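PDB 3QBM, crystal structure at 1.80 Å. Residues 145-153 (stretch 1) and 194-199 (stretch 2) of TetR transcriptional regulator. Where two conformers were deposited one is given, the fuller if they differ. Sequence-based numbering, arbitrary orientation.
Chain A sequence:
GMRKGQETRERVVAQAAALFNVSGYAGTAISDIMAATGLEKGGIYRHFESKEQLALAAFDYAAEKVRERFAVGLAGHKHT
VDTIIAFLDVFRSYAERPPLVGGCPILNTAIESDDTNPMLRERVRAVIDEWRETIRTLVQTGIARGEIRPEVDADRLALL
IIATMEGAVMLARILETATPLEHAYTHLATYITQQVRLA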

# COMPACT_ATOMS: atom_id res chain seq x y z
N ARG A 145 -5.92 -33.21 2.37
CA ARG A 145 -5.31 -34.07 1.35
C ARG A 145 -3.90 -34.52 1.68
O ARG A 145 -3.31 -35.26 0.90
CB ARG A 145 -5.23 -33.32 0.01
CG ARG A 145 -6.62 -33.09 -0.67
CD ARG A 145 -6.56 -32.24 -1.91
NE ARG A 145 -5.89 -32.94 -2.99
CZ ARG A 145 -6.48 -33.80 -3.82
NH1 ARG A 145 -7.76 -34.12 -3.69
NH2 ARG A 145 -5.77 -34.38 -4.76
N GLY A 146 -3.34 -34.06 2.80
CA GLY A 146 -1.94 -34.36 3.11
C GLY A 146 -0.97 -33.57 2.25
O GLY A 146 0.21 -33.93 2.14
N GLU A 147 -1.45 -32.50 1.64
CA GLU A 147 -0.61 -31.63 0.80
C GLU A 147 -0.02 -30.48 1.59
O GLU A 147 1.01 -29.92 1.20
CB GLU A 147 -1.43 -31.07 -0.36
CG GLU A 147 -1.92 -32.12 -1.31
CD GLU A 147 -2.82 -31.57 -2.38
OE1 GLU A 147 -3.27 -30.44 -2.30
OE2 GLU A 147 -3.12 -32.31 -3.31
N ILE A 148 -0.65 -30.12 2.69
CA ILE A 148 -0.25 -28.98 3.50
C ILE A 148 -0.11 -29.43 4.96
O ILE A 148 -0.94 -30.20 5.45
CB ILE A 148 -1.26 -27.82 3.36
CG1 ILE A 148 -1.12 -27.20 1.97
CG2 ILE A 148 -1.03 -26.71 4.47
CD1 ILE A 148 -2.07 -26.04 1.67
N ARG A 149 0.94 -28.97 5.63
CA ARG A 149 1.17 -29.34 7.03
C ARG A 149 -0.02 -28.94 7.90
O ARG A 149 -0.51 -27.81 7.81
CB ARG A 149 2.45 -28.70 7.58
CG ARG A 149 3.69 -29.11 6.90
CD ARG A 149 4.99 -28.61 7.54
NE ARG A 149 6.11 -29.23 6.83
CZ ARG A 149 6.69 -30.40 7.14
NH1 ARG A 149 6.31 -31.09 8.21
NH2 ARG A 149 7.67 -30.87 6.37
N PRO A 150 -0.52 -29.85 8.75
CA PRO A 150 -1.67 -29.48 9.59
C PRO A 150 -1.46 -28.29 10.52
O PRO A 150 -2.45 -27.64 10.91
CB PRO A 150 -1.96 -30.75 10.43
CG PRO A 150 -1.04 -31.77 10.00
CD PRO A 150 -0.08 -31.25 8.95
N GLU A 151 -0.21 -27.97 10.82
CA GLU A 151 0.11 -26.90 11.77
C GLU A 151 0.01 -25.52 11.14
O GLU A 151 0.08 -24.53 11.86
CB GLU A 151 1.51 -27.10 12.36
CG GLU A 151 1.64 -28.43 13.14
CD GLU A 151 1.92 -29.64 12.25
OE1 GLU A 151 2.47 -29.44 11.14
OE2 GLU A 151 1.62 -30.77 12.66
N VAL A 152 -0.18 -25.46 9.82
CA VAL A 152 -0.25 -24.19 9.12
C VAL A 152 -1.47 -23.39 9.53
O VAL A 152 -2.59 -23.88 9.48
CB VAL A 152 -0.18 -24.39 7.58
CG1 VAL A 152 -0.44 -23.04 6.82
CG2 VAL A 152 1.15 -25.03 7.22
N ASP A 153 -1.24 -22.16 9.98
CA ASP A 153 -2.32 -21.22 10.32
C ASP A 153 -2.72 -20.49 9.03
O ASP A 153 -1.95 -19.66 8.52
CB ASP A 153 -1.83 -20.24 11.38
CG ASP A 153 -2.91 -19.33 11.87
OD1 ASP A 153 -3.69 -18.77 11.04
OD2 ASP A 153 -2.98 -19.17 13.12
N GLN A 194 8.72 -24.82 0.75
CA GLN A 194 9.65 -25.40 1.70
C GLN A 194 9.04 -25.69 3.07
O GLN A 194 9.37 -26.69 3.70
CB GLN A 194 10.89 -24.50 1.88
CG GLN A 194 11.77 -24.44 0.65
CD GLN A 194 13.02 -23.60 0.84
OE1 GLN A 194 13.14 -22.84 1.81
NE2 GLN A 194 13.95 -23.70 -0.10
N GLN A 195 8.15 -24.81 3.53
CA GLN A 195 7.62 -24.89 4.89
C GLN A 195 6.13 -25.15 5.08
O GLN A 195 5.72 -25.50 6.16
CB GLN A 195 7.98 -23.60 5.66
CG GLN A 195 9.48 -23.28 5.65
CD GLN A 195 9.88 -22.21 6.65
OE1 GLN A 195 9.41 -22.20 7.79
NE2 GLN A 195 10.80 -21.34 6.26
N VAL A 196 5.31 -24.93 4.05
CA VAL A 196 3.87 -25.14 4.13
C VAL A 196 3.48 -26.46 3.46
O VAL A 196 2.65 -27.22 4.01
CB VAL A 196 3.14 -23.95 3.54
CG1 VAL A 196 1.63 -24.22 3.33
CG2 VAL A 196 3.33 -22.71 4.45
N ARG A 197 4.08 -26.74 2.30
CA ARG A 197 3.81 -27.95 1.54
C ARG A 197 4.34 -29.16 2.30
O ARG A 197 5.49 -29.17 2.74
CB ARG A 197 4.50 -27.88 0.18
CG ARG A 197 4.18 -29.00 -0.79
CD ARG A 197 4.68 -28.65 -2.18
NE ARG A 197 4.30 -29.68 -3.15
CZ ARG A 197 3.86 -29.44 -4.39
NH1 ARG A 197 3.76 -28.21 -4.87
NH2 ARG A 197 3.49 -30.46 -5.16
N LEU A 198 3.53 -30.19 2.36
CA LEU A 198 3.92 -31.42 3.04
C LEU A 198 4.29 -32.46 2.03
O LEU A 198 5.32 -33.12 2.20
CB LEU A 198 2.78 -31.92 3.93
CG LEU A 198 2.99 -33.23 4.71
CD1 LEU A 198 4.21 -33.13 5.53
CD2 LEU A 198 1.72 -33.55 5.56
N ALA A 199 3.43 -32.68 1.05
CA ALA A 199 3.67 -33.65 -0.02
C ALA A 199 2.90 -33.23 -1.26
O ALA A 199 2.16 -32.26 -1.21
CB ALA A 199 3.29 -35.05 0.41
OXT ALA A 199 3.02 -33.84 -2.32
O HOH W 1 7.41 -28.36 4.45

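What holds the two backbones together? A single beta bridge does, centred on Ile148 and Arg197, whose CA atoms lie 4.6 Å apart. Leu198 N donates to Glu147 O at 2.8 Å, and Arg149 N donates to Val196 O at 2.9 Å, both nearly straight. The same two carbonyls also receive CA-H...O contacts, Arg197 CA to Glu147 O at 3.4 Å and Ile148 CA to Val196 O at 3.4 Å. Gly146 is the first residue to leave the preceding helix, in a Schellman motif, its positive phi being easy for glycine; stretch 2 begins within a helix.

Where do the apolar side chains interlock? Val196 is the bump beside the bridge. Val196 CG1 sits against the notch formed by Ile148 CG2, 3.8 Å away, and Val152 CG2, 4.0 Å away. The type I turn from Arg149 to Val152, closed by Val152 N to Arg149 O at 3.1 Å, ends at Val152, whose CA-to-CB bond points toward stretch 2.

What does Leu198 cover? The CA-to-CB bond of Leu198 points toward stretch 1, and Leu198 CB lies 3.7 Å from Gly146 O and 3.9 Å from Arg149 N, so the leucine rests on bare backbone. Farther out, Leu198 CD2 comes within 4.5 Å of Pro150 CD, while Leu198 CD1 sits over one face of the Arg149 guanidinium, 4.0 Å from Arg149 NH1.

How is the charge of Arg149 accommodated? The side chain, t at chi2 and chi3, reaches out across stretch 2, with Arg149 CD 3.5 Å from Gln195 O. A water fills the remaining gap: it accepts from Arg149 NE at 2.8 Å and donates to Gln194 O and Arg197 O, each 2.7 Å from the water O, linking the guanidinium to two backbone carbonyls of stretch 2.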